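Local structure of UDP-glucose:anthocyanidin 3-O-glucosyltransferase (Clitoria ternatea, 4REL) at residues D91-G96 / A115-S120; T109-D114 / L121-T126. The protein is a plant glycosyltransferase of the GT-B superfamily, built from two Rossmann-like domains that face each other across a cleft. All coordinates share one frame; numbering follows the deposited sequence. Where two conformers were deposited one is given.

Overall arrangement
Contacts 1 and 2 lie side by side in the N-terminal Rossmann-like half of the GT-B fold, their centres about 8 Å apart. Both use helix 119-127: its first turn and the loop before it meet helix 89-104 in contact 1, and its middle packs on strand 110-114 in contact 2. Along the chain the segments alternate, 91-96, 109-114, 115-120, 121-126, so the two contacts interlock. Val123 of helix 119-127 packs both on this strand of the seven-stranded parallel sheet and on helix 89-104, joining the three elements, while the loop that leaves the strand carries Phe116 to the pocket holding 3,5,7-trihydroxy-2-(4-hydroxyphenyl)-4H-chromen-4-one.

Contact 1: residues D91-G96 / A115-S120; sequences DNLRKG and AFVTSS. With KMP (3,5,7-trihydroxy-2-(4-hydroxyphenyl)-4H-chromen-4-one), chain B.
Leu93 reaches from its helix with one methyl, CD1, onto the backbone of Ser119 and Ser120 in the first turn of helix 119-127. The closest approach is to an amide nitrogen, Leu93 CD1 to Ser120 N at 3.4 Å, and the same methyl has Ser119 CB and Ser120 CB close by, each 3.8 Å from Leu93 CD1. Val117 adds a side-chain methyl, its CG1 lying 3.9 Å from Leu93 CD1. Of the two leucine methyls it is CD1, anti to CA (chi2 -179°), that meets the turn.

The turn itself is held together by Val117 O. Ser120 N donates to Val117 O at 3.0 Å, and the hydroxyl Ser120 OG donates to Val117 O at 2.7 Å, almost straight at the carbonyl with a C=O...OG angle of 165°. The buried hydroxyl is used twice, since Trp131 NE1 also bonds to it. Val117 sits at the centre of an inverse gamma turn, closed by a weak bond from Thr118 N to Phe116 O. This is the loop that follows a central strand in the Rossmann-like domain, the place where such folds usually present residues to a bound ligand.

Here the loop presents Phe116. Its ring meets 3,5,7-trihydroxy-2-(4-hydroxyphenyl)-4H-chromen-4-one with an edge: Phe116 CE2 is 3.8 Å from C9 of the ligand, with C9 near the plane of the phenyl ring, and the edge points at the flat face of the ligand's fused rings. Phe12 meets Phe116 edge-to-face, and the His17 ring also touches it, planes at about 45°. One residue before Leu93, Asn92 ND2 bonds to Ser65 O and Thr88 OG1.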
loop_
_atom_site.group_PDB
_atom_site.type_symbol
_atom_site.label_atom_id
_atom_site.label_comp_id
_atom_site.label_asym_id
_atom_site.label_seq_id
_atom_site.Cartn_x
_atom_site.Cartn_y
_atom_site.Cartn_z
ATOM N N ASP A 91 23.939 2.633 -11.093
ATOM C CA ASP A 91 24.484 1.930 -12.256
ATOM C C ASP A 91 23.651 0.728 -12.692
ATOM O O ASP A 91 23.514 0.461 -13.885
ATOM C CB ASP A 91 25.948 1.556 -12.055
ATOM C CG ASP A 91 26.863 2.743 -12.229
ATOM O OD1 ASP A 91 26.454 3.701 -12.930
ATOM O OD2 ASP A 91 27.972 2.724 -11.666
ATOM N N ASN A 92 23.079 0.009 -11.735
ATOM C CA ASN A 92 22.174 -1.078 -12.072
ATOM C C ASN A 92 20.934 -0.530 -12.769
ATOM O O ASN A 92 20.444 -1.108 -13.741
ATOM C CB ASN A 92 21.792 -1.846 -10.808
ATOM C CG ASN A 92 20.954 -3.079 -11.091
ATOM O OD1 ASN A 92 21.162 -3.785 -12.083
ATOM N ND2 ASN A 92 20.007 -3.358 -10.203
ATOM N N LEU A 93 20.425 0.596 -12.281
ATOM C CA LEU A 93 19.276 1.220 -12.927
ATOM C C LEU A 93 19.613 1.659 -14.342
ATOM O O LEU A 93 18.777 1.548 -15.254
ATOM C CB LEU A 93 18.771 2.416 -12.113
ATOM C CG LEU A 93 18.449 2.140 -10.651
ATOM C CD1 LEU A 93 17.926 3.442 -10.020
ATOM C CD2 LEU A 93 17.411 1.044 -10.540
ATOM N N ARG A 94 20.835 2.147 -14.545
ATOM C CA ARG A 94 21.251 2.609 -15.871
ATOM C C ARG A 94 21.423 1.452 -16.847
ATOM O O ARG A 94 21.395 1.640 -18.052
ATOM C CB ARG A 94 22.538 3.444 -15.794
ATOM C CG ARG A 94 22.372 4.751 -15.027
ATOM C CD ARG A 94 23.675 5.543 -14.944
ATOM N NE ARG A 94 23.490 6.814 -14.249
ATOM C CZ ARG A 94 24.041 7.125 -13.077
ATOM N NH1 ARG A 94 24.838 6.262 -12.450
ATOM N NH2 ARG A 94 23.790 8.307 -12.535
ATOM N N LYS A 95 21.610 0.244 -16.325
ATOM C CA LYS A 95 21.638 -0.912 -17.216
ATOM C C LYS A 95 20.224 -1.092 -17.790
ATOM O O LYS A 95 20.051 -1.411 -18.962
ATOM C CB LYS A 95 22.121 -2.175 -16.486
ATOM C CG LYS A 95 22.634 -3.272 -17.406
ATOM C CD LYS A 95 21.528 -4.209 -17.872
ATOM C CE LYS A 95 20.975 -5.043 -16.725
ATOM N NZ LYS A 95 20.289 -6.279 -17.193
ATOM N N GLY A 96 19.211 -0.866 -16.961
ATOM C CA GLY A 96 17.833 -0.875 -17.426
ATOM C C GLY A 96 17.577 0.180 -18.485
ATOM O O GLY A 96 16.893 -0.080 -19.482
ATOM N N ALA A 115 8.972 6.111 -5.075
ATOM C CA ALA A 115 9.784 7.043 -4.286
ATOM C C ALA A 115 10.942 6.380 -3.543
ATOM O O ALA A 115 11.946 7.033 -3.256
ATOM C CB ALA A 115 8.895 7.820 -3.290
ATOM N N PHE A 116 10.795 5.106 -3.189
ATOM C CA PHE A 116 11.849 4.425 -2.430
ATOM C C PHE A 116 13.102 4.174 -3.272
ATOM O O PHE A 116 14.185 3.957 -2.721
ATOM C CB PHE A 116 11.372 3.087 -1.851
ATOM C CG PHE A 116 10.393 3.213 -0.711
ATOM C CD1 PHE A 116 10.067 4.458 -0.177
ATOM C CD2 PHE A 116 9.793 2.077 -0.179
ATOM C CE1 PHE A 116 9.159 4.571 0.875
ATOM C CE2 PHE A 116 8.879 2.182 0.883
ATOM C CZ PHE A 116 8.563 3.433 1.399
ATOM N N VAL A 117 12.955 4.163 -4.596
ATOM C CA VAL A 117 14.117 3.949 -5.462
ATOM C C VAL A 117 14.790 5.295 -5.689
ATOM O O VAL A 117 14.757 5.867 -6.780
ATOM C CB VAL A 117 13.735 3.270 -6.793
ATOM C CG1 VAL A 117 14.998 2.873 -7.575
ATOM C CG2 VAL A 117 12.898 2.031 -6.512
ATOM N N THR A 118 15.402 5.815 -4.637
ATOM C CA THR A 118 15.926 7.175 -4.696
ATOM C C THR A 118 17.107 7.306 -5.653
ATOM O O THR A 118 17.374 8.396 -6.155
ATOM C CB THR A 118 16.324 7.689 -3.311
ATOM O OG1 THR A 118 17.359 6.850 -2.788
ATOM C CG2 THR A 118 15.111 7.658 -2.365
ATOM N N SER A 119 17.810 6.205 -5.914
ATOM C CA SER A 119 18.904 6.238 -6.894
ATOM C C SER A 119 18.415 6.631 -8.292
ATOM O O SER A 119 19.197 7.107 -9.118
ATOM C CB SER A 119 19.635 4.893 -6.958
ATOM O OG SER A 119 20.401 4.691 -5.782
ATOM N N SER A 120 17.129 6.428 -8.567
ATOM C CA SER A 120 16.605 6.787 -9.883
ATOM C C SER A 120 16.541 8.298 -10.094
ATOM O O SER A 120 16.492 8.765 -11.230
ATOM C CB SER A 120 15.249 6.115 -10.165
ATOM O OG SER A 120 14.237 6.621 -9.322
HETATM C C1 KMP B . 7.709 2.888 6.276
HETATM C C2 KMP B . 6.913 2.609 5.178
HETATM C C3 KMP B . 7.098 1.322 4.473
HETATM C C4 KMP B . 8.119 0.372 4.960
HETATM C C5 KMP B . 8.871 0.745 6.067
HETATM C C6 KMP B . 8.667 1.971 6.705
HETATM C C9 KMP B . 6.273 0.968 3.294
HETATM C C10 KMP B . 6.527 -0.340 2.648
HETATM C C11 KMP B . 7.591 -1.230 3.217
HETATM C C14 KMP B . 7.911 -2.568 2.630
HETATM C C15 KMP B . 7.445 -2.961 1.377
HETATM C C16 KMP B . 7.761 -4.211 0.867
HETATM C C17 KMP B . 8.543 -5.083 1.608
HETATM C C18 KMP B . 9.014 -4.700 2.857
HETATM C C19 KMP B . 8.700 -3.446 3.363
HETATM O O12 KMP B . 8.314 -0.833 4.326
HETATM O O13 KMP B . 5.397 1.757 2.868
HETATM O O24 KMP B . 8.846 -6.312 1.103
HETATM O O27 KMP B . 5.769 -0.682 1.569
HETATM O O29 KMP B . 9.435 2.283 7.785
HETATM O O30 KMP B . 5.972 3.491 4.741
#

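Contact 2: residues T109-D114 / L121-T126; sequences TCIIAD and LLVAQT
Thr109 OG1 is gripped by two groups, the backbone N of His6 and the hydroxyl of Ser446, where the chain enters strand 110-114. Two residues further on, Ile111 turns its side chain to helix 119-127 and makes the contact there through its terminal methyl. Ile111 CD1 rests on the helix backbone beside the small Ala124 side chain, 3.8 Å from Ala124 CA and 3.9 Å from Ala124 CB; the 6.4 Å between Ile111 CA and Ala124 CA is consistent with a close approach. Val123 CG1, set anti to the backbone N (chi1 172°), is the branch that meets Ile111 CD1, at 3.8 Å, and the two side chains cross at about a right angle. This is the strand-to-helix packing of a beta-alpha-beta unit, in which helix 119-127 connects strand 110-114 to its parallel neighbour 131-135. Within the helix, Gln125 N donates to Leu121 O and Thr126 N to Leu122 O, both at 2.9 Å. Val123 also packs on Pro90, Leu93 and Ile97 of helix 89-104. At the far end of the strand Asp114 OD1 is hydrogen-bonded to His17 ND1, and His17 NE2 in turn to the ligand, while Asp114 OD2 takes the N-H of Phe116.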
loop_
_atom_site.group_PDB
_atom_site.type_symbol
_atom_site.label_atom_id
_atom_site.label_comp_id
_atom_site.label_asym_id
_atom_site.label_seq_id
_atom_site.Cartn_x
_atom_site.Cartn_y
_atom_site.Cartn_z
ATOM N N THR A 109 12.893 10.290 -21.995
ATOM C CA THR A 109 12.525 11.700 -21.836
ATOM C C THR A 109 11.946 12.021 -20.460
ATOM O O THR A 109 11.789 13.192 -20.111
ATOM C CB THR A 109 11.532 12.149 -22.909
ATOM O OG1 THR A 109 10.356 11.339 -22.832
ATOM C CG2 THR A 109 12.148 11.989 -24.297
ATOM N N CYS A 110 11.641 10.987 -19.676
ATOM C CA CYS A 110 10.976 11.178 -18.399
ATOM C C CYS A 110 11.122 9.892 -17.590
ATOM O O CYS A 110 11.100 8.802 -18.155
ATOM C CB CYS A 110 9.495 11.504 -18.634
ATOM S SG CYS A 110 8.553 11.847 -17.134
ATOM N N ILE A 111 11.302 10.012 -16.277
ATOM C CA ILE A 111 11.344 8.839 -15.417
ATOM C C ILE A 111 10.219 8.914 -14.403
ATOM O O ILE A 111 9.991 9.968 -13.799
ATOM C CB ILE A 111 12.704 8.701 -14.693
ATOM C CG1 ILE A 111 13.791 8.335 -15.725
ATOM C CG2 ILE A 111 12.639 7.619 -13.603
ATOM C CD1 ILE A 111 15.196 8.249 -15.153
ATOM N N ILE A 112 9.497 7.804 -14.249
ATOM C CA ILE A 112 8.574 7.634 -13.129
ATOM C C ILE A 112 9.162 6.542 -12.269
ATOM O O ILE A 112 9.507 5.469 -12.756
ATOM C CB ILE A 112 7.172 7.188 -13.572
ATOM C CG1 ILE A 112 6.546 8.222 -14.499
ATOM C CG2 ILE A 112 6.252 6.977 -12.361
ATOM C CD1 ILE A 112 5.226 7.780 -15.062
ATOM N N ALA A 113 9.276 6.801 -10.978
ATOM C CA ALA A 113 9.844 5.802 -10.090
ATOM C C ALA A 113 9.121 5.771 -8.763
ATOM O O ALA A 113 8.664 6.801 -8.258
ATOM C CB ALA A 113 11.326 6.068 -9.871
ATOM N N ASP A 114 9.018 4.574 -8.199
ATOM C CA ASP A 114 8.572 4.445 -6.820
ATOM C C ASP A 114 9.516 5.311 -5.990
ATOM O O ASP A 114 10.718 5.286 -6.209
ATOM C CB ASP A 114 8.668 2.978 -6.389
ATOM C CG ASP A 114 8.074 2.733 -5.013
ATOM O OD1 ASP A 114 7.022 2.057 -4.921
ATOM O OD2 ASP A 114 8.650 3.222 -4.020
ATOM N N LEU A 121 16.560 9.074 -9.010
ATOM C CA LEU A 121 16.635 10.520 -9.168
ATOM C C LEU A 121 17.995 10.917 -9.729
ATOM O O LEU A 121 18.086 11.810 -10.581
ATOM C CB LEU A 121 16.358 11.237 -7.837
ATOM C CG LEU A 121 16.684 12.736 -7.792
ATOM C CD1 LEU A 121 15.856 13.546 -8.773
ATOM C CD2 LEU A 121 16.471 13.247 -6.364
ATOM N N LEU A 122 19.048 10.249 -9.264
ATOM C CA LEU A 122 20.392 10.493 -9.781
ATOM C C LEU A 122 20.439 10.168 -11.264
ATOM O O LEU A 122 21.081 10.881 -12.053
ATOM C CB LEU A 122 21.424 9.636 -9.047
ATOM C CG LEU A 122 21.635 9.875 -7.563
ATOM C CD1 LEU A 122 22.654 8.873 -7.019
ATOM C CD2 LEU A 122 22.088 11.307 -7.326
ATOM N N VAL A 123 19.747 9.094 -11.643
ATOM C CA VAL A 123 19.686 8.671 -13.042
ATOM C C VAL A 123 18.987 9.747 -13.871
ATOM O O VAL A 123 19.449 10.119 -14.952
ATOM C CB VAL A 123 18.949 7.319 -13.190
ATOM C CG1 VAL A 123 18.714 6.973 -14.661
ATOM C CG2 VAL A 123 19.751 6.211 -12.523
ATOM N N ALA A 124 17.873 10.251 -13.356
ATOM C CA ALA A 124 17.128 11.290 -14.064
ATOM C C ALA A 124 17.973 12.553 -14.205
ATOM O O ALA A 124 17.969 13.199 -15.251
ATOM C CB ALA A 124 15.822 11.597 -13.349
ATOM N N GLN A 125 18.713 12.897 -13.153
ATOM C CA GLN A 125 19.539 14.098 -13.191
ATOM C C GLN A 125 20.682 13.967 -14.199
ATOM O O GLN A 125 21.007 14.920 -14.913
ATOM C CB GLN A 125 20.031 14.463 -11.786
ATOM C CG GLN A 125 18.907 14.984 -10.892
ATOM C CD GLN A 125 19.316 15.077 -9.436
ATOM O OE1 GLN A 125 20.283 14.447 -9.011
ATOM N NE2 GLN A 125 18.570 15.853 -8.663
ATOM N N THR A 126 21.264 12.776 -14.275
ATOM C CA THR A 126 22.303 12.479 -15.253
ATOM C C THR A 126 21.800 12.626 -16.693
ATOM O O THR A 126 22.499 13.166 -17.565
ATOM C CB THR A 126 22.856 11.065 -15.032
ATOM O OG1 THR A 126 23.610 11.054 -13.819
ATOM C CG2 THR A 126 23.747 10.654 -16.182
#